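Local coordinates for protein carbohydrate deacetylase Agd3 (Neosartorya fumigata, PDB 6NWZ) that removes acetyl groups from the N-acetylated sugars of the exopolysaccharide galactosaminogalactan, is required for the fungus to form biofilm, and binds zinc, at residues D100-N103 against Q104-A107; G135-N138 against T139-Q143; V164-G168 against L169-P173; V403-E406 against I407-Q411; Q445-D449 against N450-N454. All blocks are in the same frame, centred on the assembly; numbering follows the deposited sequence.

Contact 1 (D100-N103 against Q104-A107)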
loop_
_atom_site.group_PDB
_atom_site.type_symbol
_atom_site.label_atom_id
_atom_site.label_comp_id
_atom_site.label_asym_id
_atom_site.label_seq_id
_atom_site.Cartn_x
_atom_site.Cartn_y
_atom_site.Cartn_z
ATOM N N ASP A 100 3.690 -5.920 -40.269
ATOM C CA ASP A 100 2.494 -6.749 -40.347
ATOM C C ASP A 100 1.974 -7.110 -38.963
ATOM O O ASP A 100 0.759 -7.224 -38.770
ATOM C CB ASP A 100 2.779 -8.008 -41.168
ATOM C CG ASP A 100 1.577 -8.926 -41.267
ATOM O OD1 ASP A 100 1.396 -9.775 -40.369
ATOM O OD2 ASP A 100 0.800 -8.786 -42.235
ATOM N N GLN A 101 2.871 -7.275 -37.985
ATOM C CA GLN A 101 2.429 -7.566 -36.624
ATOM C C GLN A 101 1.701 -6.375 -36.014
ATOM O O GLN A 101 0.679 -6.545 -35.338
ATOM C CB GLN A 101 3.620 -7.973 -35.760
ATOM C CG GLN A 101 4.296 -9.254 -36.221
ATOM C CD GLN A 101 5.331 -9.758 -35.236
ATOM O OE1 GLN A 101 6.314 -9.075 -34.945
ATOM N NE2 GLN A 101 5.111 -10.958 -34.712
ATOM N N TRP A 102 2.207 -5.160 -36.241
ATOM C CA TRP A 102 1.514 -3.979 -35.737
ATOM C C TRP A 102 0.151 -3.810 -36.392
ATOM O O TRP A 102 -0.784 -3.311 -35.756
ATOM C CB TRP A 102 2.367 -2.730 -35.954
ATOM C CG TRP A 102 3.409 -2.532 -34.903
ATOM C CD1 TRP A 102 4.734 -2.831 -34.998
ATOM C CD2 TRP A 102 3.210 -1.990 -33.591
ATOM N NE1 TRP A 102 5.378 -2.508 -33.826
ATOM C CE2 TRP A 102 4.463 -1.991 -32.946
ATOM C CE3 TRP A 102 2.096 -1.505 -32.899
ATOM C CZ2 TRP A 102 4.634 -1.523 -31.645
ATOM C CZ3 TRP A 102 2.266 -1.040 -31.607
ATOM C CH2 TRP A 102 3.527 -1.052 -30.993
ATOM N N ASN A 103 0.015 -4.225 -37.655
ATOM C CA ASN A 103 -1.278 -4.133 -38.324
ATOM C C ASN A 103 -2.264 -5.166 -37.790
ATOM O O ASN A 103 -3.468 -4.892 -37.726
ATOM C CB ASN A 103 -1.103 -4.282 -39.836
ATOM C CG ASN A 103 -0.466 -3.058 -40.472
ATOM O OD1 ASN A 103 -0.604 -1.944 -39.970
ATOM N ND2 ASN A 103 0.232 -3.262 -41.584
ATOM N N GLN A 104 -1.783 -6.352 -37.408
ATOM C CA GLN A 104 -2.655 -7.311 -36.735
ATOM C C GLN A 104 -3.206 -6.728 -35.440
ATOM O O GLN A 104 -4.389 -6.900 -35.127
ATOM C CB GLN A 104 -1.902 -8.609 -36.450
ATOM C CG GLN A 104 -1.360 -9.317 -37.677
ATOM C CD GLN A 104 -0.577 -10.563 -37.314
ATOM O OE1 GLN A 104 -1.062 -11.417 -36.573
ATOM N NE2 GLN A 104 0.647 -10.667 -37.822
ATOM N N LEU A 105 -2.360 -6.032 -34.677
ATOM C CA LEU A 105 -2.824 -5.413 -33.441
ATOM C C LEU A 105 -3.842 -4.316 -33.724
ATOM O O LEU A 105 -4.862 -4.218 -33.032
ATOM C CB LEU A 105 -1.635 -4.867 -32.651
ATOM C CG LEU A 105 -0.608 -5.900 -32.180
ATOM C CD1 LEU A 105 0.552 -5.220 -31.477
ATOM C CD2 LEU A 105 -1.260 -6.924 -31.266
ATOM N N TYR A 106 -3.590 -3.485 -34.741
ATOM C CA TYR A 106 -4.554 -2.447 -35.097
ATOM C C TYR A 106 -5.852 -3.055 -35.611
ATOM O O TYR A 106 -6.943 -2.548 -35.320
ATOM C CB TYR A 106 -3.962 -1.503 -36.146
ATOM C CG TYR A 106 -2.705 -0.781 -35.715
ATOM C CD1 TYR A 106 -2.424 -0.567 -34.370
ATOM C CD2 TYR A 106 -1.796 -0.314 -36.656
ATOM C CE1 TYR A 106 -1.272 0.091 -33.978
ATOM C CE2 TYR A 106 -0.643 0.346 -36.272
ATOM C CZ TYR A 106 -0.387 0.545 -34.934
ATOM O OH TYR A 106 0.760 1.200 -34.553
ATOM N N ALA A 107 -5.754 -4.139 -36.384
ATOM C CA ALA A 107 -6.954 -4.799 -36.887
ATOM C C ALA A 107 -7.772 -5.388 -35.748
ATOM O O ALA A 107 -9.008 -5.336 -35.767
ATOM C CB ALA A 107 -6.575 -5.886 -37.891
#

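Contact 2 (G135-N138 against T139-Q143)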
loop_
_atom_site.group_PDB
_atom_site.type_symbol
_atom_site.label_atom_id
_atom_site.label_comp_id
_atom_site.label_asym_id
_atom_site.label_seq_id
_atom_site.Cartn_x
_atom_site.Cartn_y
_atom_site.Cartn_z
ATOM N N GLY A 135 15.258 16.782 -25.747
ATOM C CA GLY A 135 14.992 15.959 -24.593
ATOM C C GLY A 135 14.199 16.718 -23.550
ATOM O O GLY A 135 13.583 17.751 -23.807
ATOM N N CYS A 136 14.238 16.193 -22.329
ATOM C CA CYS A 136 13.343 16.697 -21.294
ATOM C C CYS A 136 14.051 17.643 -20.336
ATOM O O CYS A 136 14.023 18.866 -20.514
ATOM C CB CYS A 136 12.735 15.529 -20.519
ATOM S SG CYS A 136 13.764 14.832 -19.207
ATOM N N CYS A 137 14.684 17.069 -19.314
ATOM C CA CYS A 137 15.362 17.803 -18.261
ATOM C C CYS A 137 16.484 16.932 -17.719
ATOM O O CYS A 137 16.293 15.732 -17.498
ATOM C CB CYS A 137 14.396 18.184 -17.137
ATOM S SG CYS A 137 13.016 19.214 -17.671
ATOM N N ASN A 138 17.644 17.539 -17.501
ATOM C CA ASN A 138 18.796 16.814 -16.985
ATOM C C ASN A 138 18.576 16.474 -15.511
ATOM O O ASN A 138 17.475 16.598 -14.966
ATOM C CB ASN A 138 20.069 17.626 -17.197
ATOM C CG ASN A 138 20.328 17.927 -18.656
ATOM O OD1 ASN A 138 20.011 17.121 -19.532
ATOM N ND2 ASN A 138 20.899 19.094 -18.928
ATOM N N THR A 139 19.642 16.026 -14.852
ATOM C CA THR A 139 19.570 15.678 -13.439
ATOM C C THR A 139 19.273 16.921 -12.610
ATOM O O THR A 139 19.894 17.972 -12.801
ATOM C CB THR A 139 20.879 15.035 -12.977
ATOM O OG1 THR A 139 21.244 13.976 -13.873
ATOM C CG2 THR A 139 20.732 14.466 -11.575
ATOM N N GLY A 140 18.316 16.805 -11.692
ATOM C CA GLY A 140 17.953 17.910 -10.830
ATOM C C GLY A 140 17.151 19.010 -11.485
ATOM O O GLY A 140 16.859 20.013 -10.823
ATOM N N VAL A 141 16.789 18.866 -12.757
ATOM C CA VAL A 141 15.980 19.849 -13.467
ATOM C C VAL A 141 14.534 19.376 -13.434
ATOM O O VAL A 141 14.202 18.310 -13.970
ATOM C CB VAL A 141 16.469 20.050 -14.911
ATOM C CG1 VAL A 141 15.702 21.183 -15.582
ATOM C CG2 VAL A 141 17.970 20.326 -14.940
ATOM N N GLU A 142 13.676 20.166 -12.796
ATOM C CA GLU A 142 12.277 19.813 -12.608
ATOM C C GLU A 142 11.429 20.341 -13.758
ATOM O O GLU A 142 11.692 21.417 -14.301
ATOM C CB GLU A 142 11.770 20.378 -11.278
ATOM C CG GLU A 142 10.282 20.217 -11.040
ATOM C CD GLU A 142 9.898 18.783 -10.749
ATOM O OE1 GLU A 142 10.185 18.318 -9.627
ATOM O OE2 GLU A 142 9.323 18.123 -11.643
ATOM N N GLN A 143 10.418 19.561 -14.139
ATOM C CA GLN A 143 9.363 20.029 -15.029
ATOM C C GLN A 143 8.054 19.460 -14.516
ATOM O O GLN A 143 7.881 18.238 -14.481
ATOM C CB GLN A 143 9.601 19.611 -16.484
ATOM C CG GLN A 143 8.586 20.209 -17.454
ATOM C CD GLN A 143 9.024 20.117 -18.903
ATOM O OE1 GLN A 143 9.556 19.097 -19.338
ATOM N NE2 GLN A 143 8.809 21.190 -19.657
#

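Contact 3 (V164-G168 against L169-P173)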
loop_
_atom_site.group_PDB
_atom_site.type_symbol
_atom_site.label_atom_id
_atom_site.label_comp_id
_atom_site.label_asym_id
_atom_site.label_seq_id
_atom_site.Cartn_x
_atom_site.Cartn_y
_atom_site.Cartn_z
ATOM N N VAL A 164 2.506 17.175 -10.623
ATOM C CA VAL A 164 3.414 16.160 -10.107
ATOM C C VAL A 164 4.781 16.363 -10.756
ATOM O O VAL A 164 4.938 17.131 -11.706
ATOM C CB VAL A 164 2.905 14.723 -10.353
ATOM C CG1 VAL A 164 1.608 14.473 -9.586
ATOM C CG2 VAL A 164 2.726 14.467 -11.842
ATOM N N SER A 165 5.774 15.654 -10.229
ATOM C CA SER A 165 7.157 15.846 -10.640
ATOM C C SER A 165 7.557 14.849 -11.718
ATOM O O SER A 165 7.190 13.673 -11.662
ATOM C CB SER A 165 8.095 15.703 -9.442
ATOM O OG SER A 165 9.447 15.742 -9.860
ATOM N N THR A 166 8.320 15.328 -12.701
ATOM C CA THR A 166 8.895 14.475 -13.732
ATOM C C THR A 166 10.387 14.259 -13.544
ATOM O O THR A 166 11.016 13.606 -14.384
ATOM C CB THR A 166 8.650 15.062 -15.127
ATOM O OG1 THR A 166 9.275 16.350 -15.223
ATOM C CG2 THR A 166 7.166 15.192 -15.397
ATOM N N GLU A 167 10.966 14.800 -12.476
ATOM C CA GLU A 167 12.405 14.717 -12.277
ATOM C C GLU A 167 12.847 13.260 -12.242
ATOM O O GLU A 167 12.307 12.449 -11.486
ATOM C CB GLU A 167 12.794 15.439 -10.987
ATOM C CG GLU A 167 14.289 15.542 -10.737
ATOM C CD GLU A 167 14.617 16.525 -9.627
ATOM O OE1 GLU A 167 13.851 17.496 -9.448
ATOM O OE2 GLU A 167 15.636 16.328 -8.929
ATOM N N GLY A 168 13.816 12.926 -13.092
ATOM C CA GLY A 168 14.295 11.572 -13.216
ATOM C C GLY A 168 13.623 10.757 -14.297
ATOM O O GLY A 168 14.141 9.698 -14.666
ATOM N N LEU A 169 12.486 11.210 -14.810
ATOM C CA LEU A 169 11.785 10.529 -15.889
ATOM C C LEU A 169 12.052 11.283 -17.184
ATOM O O LEU A 169 11.661 12.448 -17.320
ATOM C CB LEU A 169 10.284 10.460 -15.608
ATOM C CG LEU A 169 9.834 9.767 -14.321
ATOM C CD1 LEU A 169 8.319 9.869 -14.151
ATOM C CD2 LEU A 169 10.282 8.316 -14.322
ATOM N N TRP A 170 12.727 10.630 -18.124
ATOM C CA TRP A 170 12.983 11.258 -19.413
ATOM C C TRP A 170 11.676 11.383 -20.188
ATOM O O TRP A 170 10.926 10.409 -20.312
ATOM C CB TRP A 170 14.007 10.444 -20.202
ATOM C CG TRP A 170 14.622 11.192 -21.341
ATOM C CD1 TRP A 170 14.365 11.020 -22.670
ATOM C CD2 TRP A 170 15.598 12.238 -21.253
ATOM N NE1 TRP A 170 15.123 11.894 -23.416
ATOM C CE2 TRP A 170 15.886 12.653 -22.568
ATOM C CE3 TRP A 170 16.257 12.862 -20.189
ATOM C CZ2 TRP A 170 16.804 13.662 -22.847
ATOM C CZ3 TRP A 170 17.164 13.868 -20.468
ATOM C CH2 TRP A 170 17.430 14.257 -21.786
ATOM N N HIS A 171 11.393 12.583 -20.700
ATOM C CA HIS A 171 10.176 12.824 -21.468
ATOM C C HIS A 171 10.498 13.688 -22.683
ATOM O O HIS A 171 11.631 14.133 -22.878
ATOM C CB HIS A 171 9.090 13.466 -20.602
ATOM C CG HIS A 171 9.551 14.669 -19.843
ATOM N ND1 HIS A 171 10.211 14.579 -18.636
ATOM C CD2 HIS A 171 9.444 15.992 -20.116
ATOM C CE1 HIS A 171 10.490 15.794 -18.196
ATOM N NE2 HIS A 171 10.039 16.668 -19.078
ATOM N N TYR A 172 9.487 13.909 -23.523
ATOM C CA TYR A 172 9.650 14.675 -24.758
ATOM C C TYR A 172 8.467 15.622 -24.907
ATOM O O TYR A 172 7.358 15.189 -25.260
ATOM C CB TYR A 172 9.757 13.765 -25.978
ATOM C CG TYR A 172 10.725 12.614 -25.836
ATOM C CD1 TYR A 172 10.310 11.401 -25.301
ATOM C CD2 TYR A 172 12.049 12.733 -26.248
ATOM C CE1 TYR A 172 11.182 10.340 -25.171
ATOM C CE2 TYR A 172 12.932 11.671 -26.121
ATOM C CZ TYR A 172 12.490 10.476 -25.580
ATOM O OH TYR A 172 13.349 9.408 -25.444
ATOM N N PRO A 173 8.657 16.911 -24.637
ATOM C CA PRO A 173 7.584 17.881 -24.882
ATOM C C PRO A 173 7.115 17.816 -26.327
ATOM O O PRO A 173 7.920 17.801 -27.261
ATOM C CB PRO A 173 8.246 19.221 -24.554
ATOM C CG PRO A 173 9.306 18.868 -23.557
ATOM C CD PRO A 173 9.825 17.524 -23.985
#

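Contact 4 (V403-E406 against I407-Q411)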
loop_
_atom_site.group_PDB
_atom_site.type_symbol
_atom_site.label_atom_id
_atom_site.label_comp_id
_atom_site.label_asym_id
_atom_site.label_seq_id
_atom_site.Cartn_x
_atom_site.Cartn_y
_atom_site.Cartn_z
ATOM N N VAL A 403 8.669 -16.837 25.743
ATOM C CA VAL A 403 7.747 -16.256 24.776
ATOM C C VAL A 403 6.310 -16.637 25.098
ATOM O O VAL A 403 5.390 -15.839 24.881
ATOM C CB VAL A 403 8.146 -16.674 23.349
ATOM C CG1 VAL A 403 7.252 -15.987 22.336
ATOM C CG2 VAL A 403 9.605 -16.330 23.093
ATOM N N PHE A 404 6.089 -17.845 25.628
ATOM C CA PHE A 404 4.737 -18.250 26.004
ATOM C C PHE A 404 4.149 -17.297 27.036
ATOM O O PHE A 404 2.972 -16.928 26.953
ATOM C CB PHE A 404 4.740 -19.680 26.545
ATOM C CG PHE A 404 3.362 -20.256 26.749
ATOM C CD1 PHE A 404 2.624 -19.955 27.885
ATOM C CD2 PHE A 404 2.805 -21.099 25.803
ATOM C CE1 PHE A 404 1.360 -20.480 28.069
ATOM C CE2 PHE A 404 1.542 -21.627 25.985
ATOM C CZ PHE A 404 0.819 -21.318 27.118
ATOM N N LYS A 405 4.954 -16.894 28.019
ATOM C CA LYS A 405 4.495 -15.917 28.995
ATOM C C LYS A 405 4.424 -14.513 28.403
ATOM O O LYS A 405 3.567 -13.720 28.807
ATOM C CB LYS A 405 5.403 -15.946 30.227
ATOM C CG LYS A 405 5.335 -17.267 30.987
ATOM C CD LYS A 405 6.025 -17.192 32.338
ATOM C CE LYS A 405 7.537 -17.274 32.205
ATOM N NZ LYS A 405 8.008 -18.597 31.705
ATOM N N GLU A 406 5.294 -14.195 27.439
ATOM C CA GLU A 406 5.222 -12.894 26.779
ATOM C C GLU A 406 3.861 -12.675 26.129
ATOM O O GLU A 406 3.335 -11.556 26.134
ATOM C CB GLU A 406 6.333 -12.770 25.736
ATOM C CG GLU A 406 7.717 -12.550 26.313
ATOM C CD GLU A 406 7.873 -11.182 26.939
ATOM O OE1 GLU A 406 8.445 -11.098 28.047
ATOM O OE2 GLU A 406 7.419 -10.193 26.322
ATOM N N ILE A 407 3.276 -13.729 25.569
ATOM C CA ILE A 407 1.977 -13.634 24.907
ATOM C C ILE A 407 0.833 -13.763 25.905
ATOM O O ILE A 407 -0.062 -12.916 25.955
ATOM C CB ILE A 407 1.871 -14.702 23.797
ATOM C CG1 ILE A 407 3.009 -14.550 22.788
ATOM C CG2 ILE A 407 0.520 -14.620 23.101
ATOM C CD1 ILE A 407 3.022 -13.208 22.090
ATOM N N SER A 408 0.851 -14.819 26.721
ATOM C CA SER A 408 -0.289 -15.108 27.586
ATOM C C SER A 408 -0.493 -14.027 28.642
ATOM O O SER A 408 -1.636 -13.661 28.946
ATOM C CB SER A 408 -0.105 -16.475 28.239
ATOM O OG SER A 408 1.222 -16.633 28.705
ATOM N N PHE A 409 0.593 -13.512 29.224
ATOM C CA PHE A 409 0.449 -12.467 30.234
ATOM C C PHE A 409 -0.194 -11.222 29.642
ATOM O O PHE A 409 -1.091 -10.627 30.247
ATOM C CB PHE A 409 1.808 -12.123 30.843
ATOM C CG PHE A 409 2.202 -12.999 31.997
ATOM C CD1 PHE A 409 2.299 -14.373 31.846
ATOM C CD2 PHE A 409 2.502 -12.444 33.233
ATOM C CE1 PHE A 409 2.674 -15.176 32.908
ATOM C CE2 PHE A 409 2.879 -13.244 34.300
ATOM C CZ PHE A 409 2.966 -14.610 34.136
ATOM N N ASN A 410 0.255 -10.813 28.456
ATOM C CA ASN A 410 -0.325 -9.637 27.828
ATOM C C ASN A 410 -1.774 -9.882 27.424
ATOM O O ASN A 410 -2.573 -8.940 27.397
ATOM C CB ASN A 410 0.513 -9.225 26.619
ATOM C CG ASN A 410 0.555 -7.725 26.423
ATOM O OD1 ASN A 410 0.679 -6.964 27.384
ATOM N ND2 ASN A 410 0.446 -7.289 25.174
ATOM N N GLN A 411 -2.131 -11.131 27.112
ATOM C CA GLN A 411 -3.525 -11.449 26.822
ATOM C C GLN A 411 -4.386 -11.304 28.072
ATOM O O GLN A 411 -5.479 -10.726 28.022
ATOM C CB GLN A 411 -3.641 -12.866 26.254
ATOM C CG GLN A 411 -3.069 -13.036 24.857
ATOM C CD GLN A 411 -2.953 -14.494 24.440
ATOM O OE1 GLN A 411 -2.984 -14.818 23.251
ATOM N NE2 GLN A 411 -2.808 -15.380 25.418
#

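Contact 5 (Q445-D449 against N450-N454)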
loop_
_atom_site.group_PDB
_atom_site.type_symbol
_atom_site.label_atom_id
_atom_site.label_comp_id
_atom_site.label_asym_id
_atom_site.label_seq_id
_atom_site.Cartn_x
_atom_site.Cartn_y
_atom_site.Cartn_z
ATOM N N GLN A 445 6.023 -21.003 17.788
ATOM C CA GLN A 445 5.128 -22.002 18.361
ATOM C C GLN A 445 4.455 -21.474 19.623
ATOM O O GLN A 445 3.276 -21.758 19.870
ATOM C CB GLN A 445 5.899 -23.289 18.658
ATOM C CG GLN A 445 5.030 -24.451 19.121
ATOM C CD GLN A 445 4.189 -25.038 18.003
ATOM O OE1 GLN A 445 4.715 -25.493 16.986
ATOM N NE2 GLN A 445 2.874 -25.029 18.185
ATOM N N ALA A 446 5.186 -20.705 20.434
ATOM C CA ALA A 446 4.579 -20.089 21.609
ATOM C C ALA A 446 3.466 -19.129 21.209
ATOM O O ALA A 446 2.421 -19.073 21.869
ATOM C CB ALA A 446 5.642 -19.369 22.437
ATOM N N TRP A 447 3.671 -18.363 20.132
ATOM C CA TRP A 447 2.583 -17.555 19.587
ATOM C C TRP A 447 1.409 -18.437 19.192
ATOM O O TRP A 447 0.262 -18.171 19.563
ATOM C CB TRP A 447 3.046 -16.758 18.362
ATOM C CG TRP A 447 4.234 -15.864 18.537
ATOM C CD1 TRP A 447 4.992 -15.701 19.659
ATOM C CD2 TRP A 447 4.804 -15.004 17.539
ATOM N NE1 TRP A 447 5.999 -14.798 19.422
ATOM C CE2 TRP A 447 5.904 -14.355 18.129
ATOM C CE3 TRP A 447 4.488 -14.724 16.206
ATOM C CZ2 TRP A 447 6.691 -13.442 17.431
ATOM C CZ3 TRP A 447 5.269 -13.819 15.516
ATOM C CH2 TRP A 447 6.358 -13.189 16.128
ATOM N N TRP A 448 1.686 -19.498 18.431
ATOM C CA TRP A 448 0.618 -20.327 17.891
ATOM C C TRP A 448 -0.125 -21.078 18.986
ATOM O O TRP A 448 -1.326 -21.336 18.853
ATOM C CB TRP A 448 1.188 -21.311 16.869
ATOM C CG TRP A 448 0.138 -22.065 16.114
ATOM C CD1 TRP A 448 -0.588 -23.134 16.557
ATOM C CD2 TRP A 448 -0.302 -21.809 14.779
ATOM N NE1 TRP A 448 -1.456 -23.554 15.581
ATOM C CE2 TRP A 448 -1.300 -22.758 14.478
ATOM C CE3 TRP A 448 0.049 -20.867 13.806
ATOM C CZ2 TRP A 448 -1.949 -22.794 13.245
ATOM C CZ3 TRP A 448 -0.594 -20.903 12.584
ATOM C CH2 TRP A 448 -1.582 -21.862 12.314
ATOM N N ASP A 449 0.568 -21.453 20.063
ATOM C CA ASP A 449 -0.103 -22.157 21.149
ATOM C C ASP A 449 -1.089 -21.256 21.880
ATOM O O ASP A 449 -2.018 -21.760 22.520
ATOM C CB ASP A 449 0.935 -22.746 22.103
ATOM C CG ASP A 449 1.732 -23.879 21.468
ATOM O OD1 ASP A 449 1.406 -24.274 20.326
ATOM O OD2 ASP A 449 2.682 -24.376 22.110
ATOM N N ASN A 450 -0.912 -19.942 21.794
ATOM C CA ASN A 450 -1.971 -19.002 22.112
ATOM C C ASN A 450 -2.685 -18.630 20.811
ATOM O O ASN A 450 -2.352 -19.123 19.733
ATOM C CB ASN A 450 -1.401 -17.790 22.846
ATOM C CG ASN A 450 -0.673 -18.179 24.126
ATOM O OD1 ASN A 450 -1.277 -18.273 25.197
ATOM N ND2 ASN A 450 0.631 -18.412 24.019
ATOM N N GLY A 451 -3.678 -17.755 20.893
ATOM C CA GLY A 451 -4.507 -17.507 19.725
ATOM C C GLY A 451 -3.872 -16.832 18.520
ATOM O O GLY A 451 -4.597 -16.375 17.631
ATOM N N ILE A 452 -2.539 -16.779 18.450
ATOM C CA ILE A 452 -1.838 -15.953 17.468
ATOM C C ILE A 452 -1.603 -16.753 16.195
ATOM O O ILE A 452 -1.057 -17.862 16.233
ATOM C CB ILE A 452 -0.510 -15.420 18.038
ATOM C CG1 ILE A 452 -0.759 -14.644 19.327
ATOM C CG2 ILE A 452 0.192 -14.528 17.024
ATOM C CD1 ILE A 452 -1.903 -13.668 19.230
ATOM N N ARG A 453 -2.012 -16.179 15.062
ATOM C CA ARG A 453 -1.860 -16.790 13.752
ATOM C C ARG A 453 -1.137 -15.904 12.750
ATOM O O ARG A 453 -0.605 -16.421 11.763
ATOM C CB ARG A 453 -3.234 -17.161 13.170
ATOM C CG ARG A 453 -4.055 -18.087 14.048
ATOM C CD ARG A 453 -3.534 -19.503 13.977
ATOM N NE ARG A 453 -4.281 -20.405 14.841
ATOM C CZ ARG A 453 -3.870 -20.784 16.045
ATOM N NH1 ARG A 453 -2.714 -20.338 16.517
ATOM N NH2 ARG A 453 -4.608 -21.608 16.777
ATOM N N ASN A 454 -1.094 -14.595 12.977
ATOM C CA ASN A 454 -0.470 -13.661 12.057
ATOM C C ASN A 454 0.265 -12.595 12.854
ATOM O O ASN A 454 0.084 -12.452 14.066
ATOM C CB ASN A 454 -1.508 -13.004 11.149
ATOM C CG ASN A 454 -2.519 -12.201 11.934
ATOM O OD1 ASN A 454 -2.246 -11.073 12.339
ATOM N ND2 ASN A 454 -3.684 -12.790 12.181
#

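Contact 1 (D100-N103 against Q104-A107)
Tyr106 sets its phenol end beside the six-membered ring of Trp102, one turn earlier in the α-helix 99-112, in the part of the chain that belongs to the carbohydrate-binding module family CBM87. The closest approach is that of Tyr106 OH to Trp102 CE3, 3.4 Å. With planes 43° apart and centroids 5.9 Å apart, the two rings meet obliquely, as neither a stack nor an edge-to-face pair. The Tyr106 ring also spreads one face over the backbone oxygen Trp102 O, which lies 3.1 Å above its plane and at the same time accepts the i to i+4 bond from Tyr106 N. Leu105 CD1 reaches the same indole obliquely at Trp102 CE3, 4.3 Å away. Outside the helix, the indole nitrogen of Trp102 is bonded to Ser95 OG, its ring packs on Met116 of strand 115-119, and Tyr106 makes a cation-pi contact with Arg209. A polar pair lies at the start of the helix. The extended Gln104 chain reaches back to Asp100, whose CG stands anti to its own N (chi1 179°), and Gln104 NE2 donates to Asp100 OD1 at 2.8 Å, nearly in line with the C-O bond.

Contact 2 (G135-N138 against T139-Q143)
Cys137 meets two residues beyond the bend at once. Its CB packs against the branch of Val141, 3.6 Å from Val141 CB, while its SG reaches past Val141 to Gln143 CB, also at 3.6 Å. The torsion of Val141 adds a further meeting: CG1 stands opposite the backbone N (chi1 -174°), which brings it alongside the cysteine, 3.6 Å from Cys137 CB. CG2, the other branch, leans back over the chain toward Asn138, the next residue, and lies 4.1 Å from Asn138 CB. Asn138 opens a type II beta turn that closes at Val141, and the evidence is both conformational and polar. Thr139 has the backbone angles expected at the second position of such a turn, Gly140 takes a positive phi of 74°, and Val141 N donates to Asn138 O at 3.2 Å. The donor sits well above the carbonyl plane of Asn138, 51° out of it, and therefore off the lone pairs. The turn falls in the loop between strands 129-131 and 144-147. Beyond it, the Gln143 amide that extends from the CB touched by Cys137 is held at both ends, its OE1 by His171 NE2 and its NE2 by Ala189 O.

Contact 3 (V164-G168 against L169-P173)
His171 holds its CG between its backbone N and carbonyl carbon (chi1 51°), an unusual choice, and with Thr166 OG1 at chi1 61° this brings that hydroxyl within 3.3 Å of His171 CE1. The side chains cross at about a right angle, and the hydroxyl approaches the imidazole obliquely. The ring's rotation is fixed from within its own segment: His171 ND1 donates to Leu169 O at 2.9 Å, with that oxygen close to the ring plane. A type II beta turn brings the two residues together, its Leu169 N bonded to Thr166 O at 2.8 Å and Gly168 adopting a positive phi of 93°. Just ahead of it, Ser165 OG accepts from Glu167 N at 3.2 Å, which makes an ST turn. The turn follows strand 164-165 and leads on toward strand 174-176. Thr166 touches Leu145 of strand 144-147 and bonds through its hydroxyl to Gln143 O, whereas Leu169 packs on Thr225 and Ser226 at the start of helix 224-237.

Contact 4 (V403-E406 against I407-Q411)
Helix 400-417 links strands 384-387 and 424-426 in a beta-alpha-beta unit of the deacetylase domain, and along it Lys405 lies side by side with Phe409, both pointing the same way. The aliphatic part of the lysine follows one side of the ring: Lys405 CB is 3.8 Å from Phe409 CD1, and its CG is 3.9 Å from CE1. The chain then bends at chi3 and chi4, carrying NZ back to Ala401 O. Phe404 O serves Ser408 twice. Ser408 N donates at 3.0 Å; Ser408 OG, folded back at chi1 44°, makes a very short bond of doubtful geometry. That hydroxyl also stands 3.7 Å from Phe404 CD1, oblique to the ring. From the buried side of the helix, Glu406 OE1 accepts from Thr391 and Trp351, and Asn410 ND2 bonds to Ser387 OG. Their side chains come within about 6 Å of His392 and 5 Å of His388 respectively, so this i to i+4 packing belongs to a helix that backs a histidine-aspartate zinc site of a metal-dependent deacetylase.

Contact 5 (Q445-D449 against N450-N454)
Asn450 folds back on the last turn of helix 441-449 and gives Ala446 O a side-chain hydrogen bond: Asn450 ND2 lies 2.9 Å from that oxygen, which sits close to the amide plane. The backbone bond of Asn450 N to the same oxygen is weak, so the amide supplies the firmer grip, while its OD1 accepts from Gln411 of helix 400-417. After Gly451, Ile452 sets its CB against the base of Trp447, with the two CB atoms 3.8 Å apart. Ile452 N makes a weak bond to Trp447 O, and Ile452 O accepts a CA-H contact from Trp448. Arg453 comes next. Its chain bends at chi2 (-76°) and crosses the Trp448 indole, laying the guanidinium flat on one face with planes 16° apart. Arg453 CZ stands 3.7 Å from the centroid of the Trp448 five-membered ring, a cation-pi contact, and Arg453 CD lies 3.5 Å from the centroid of the six-membered ring, a CH-pi contact. The rotation of the group is set by Arg453 NH1, which donates to Trp448 O at 2.9 Å on a lone pair in the carbonyl plane, and to Ile452 O from above its plane. A positive group at Trp448 O would suit the negative end of the helix dipole. Side-chain bonds to last-turn carbonyls are common where a helix ends, here at the C-terminus leading into strand 454-456 of the deacetylase domain.

In the fold
The five contacts form two clusters and one outlier. Contacts 2 and 3 are turns of neighbouring loops with centres 7 Å apart; besides the hydrogen bonds accepted by Gln143 O and OE1, Cys136 SG packs on Trp170 CE3 at 3.3 Å. Contacts 4 and 5, centres 10 Å apart, join two deacetylase-domain helices, where Val403 CG1 lies 3.4 Å from Trp447 NE1. Contact 4 lies behind zinc ligands His388 and His392, with the side chains of Glu406 and Trp447 about 10 and 12 Å from a zinc ion. Contact 1 stands apart, its centre 64 Å from that of contact 4; its side chains put Ala107 about 6 Å from a bound NAG and Tyr106 about 10 Å from zinc-binding Glu210.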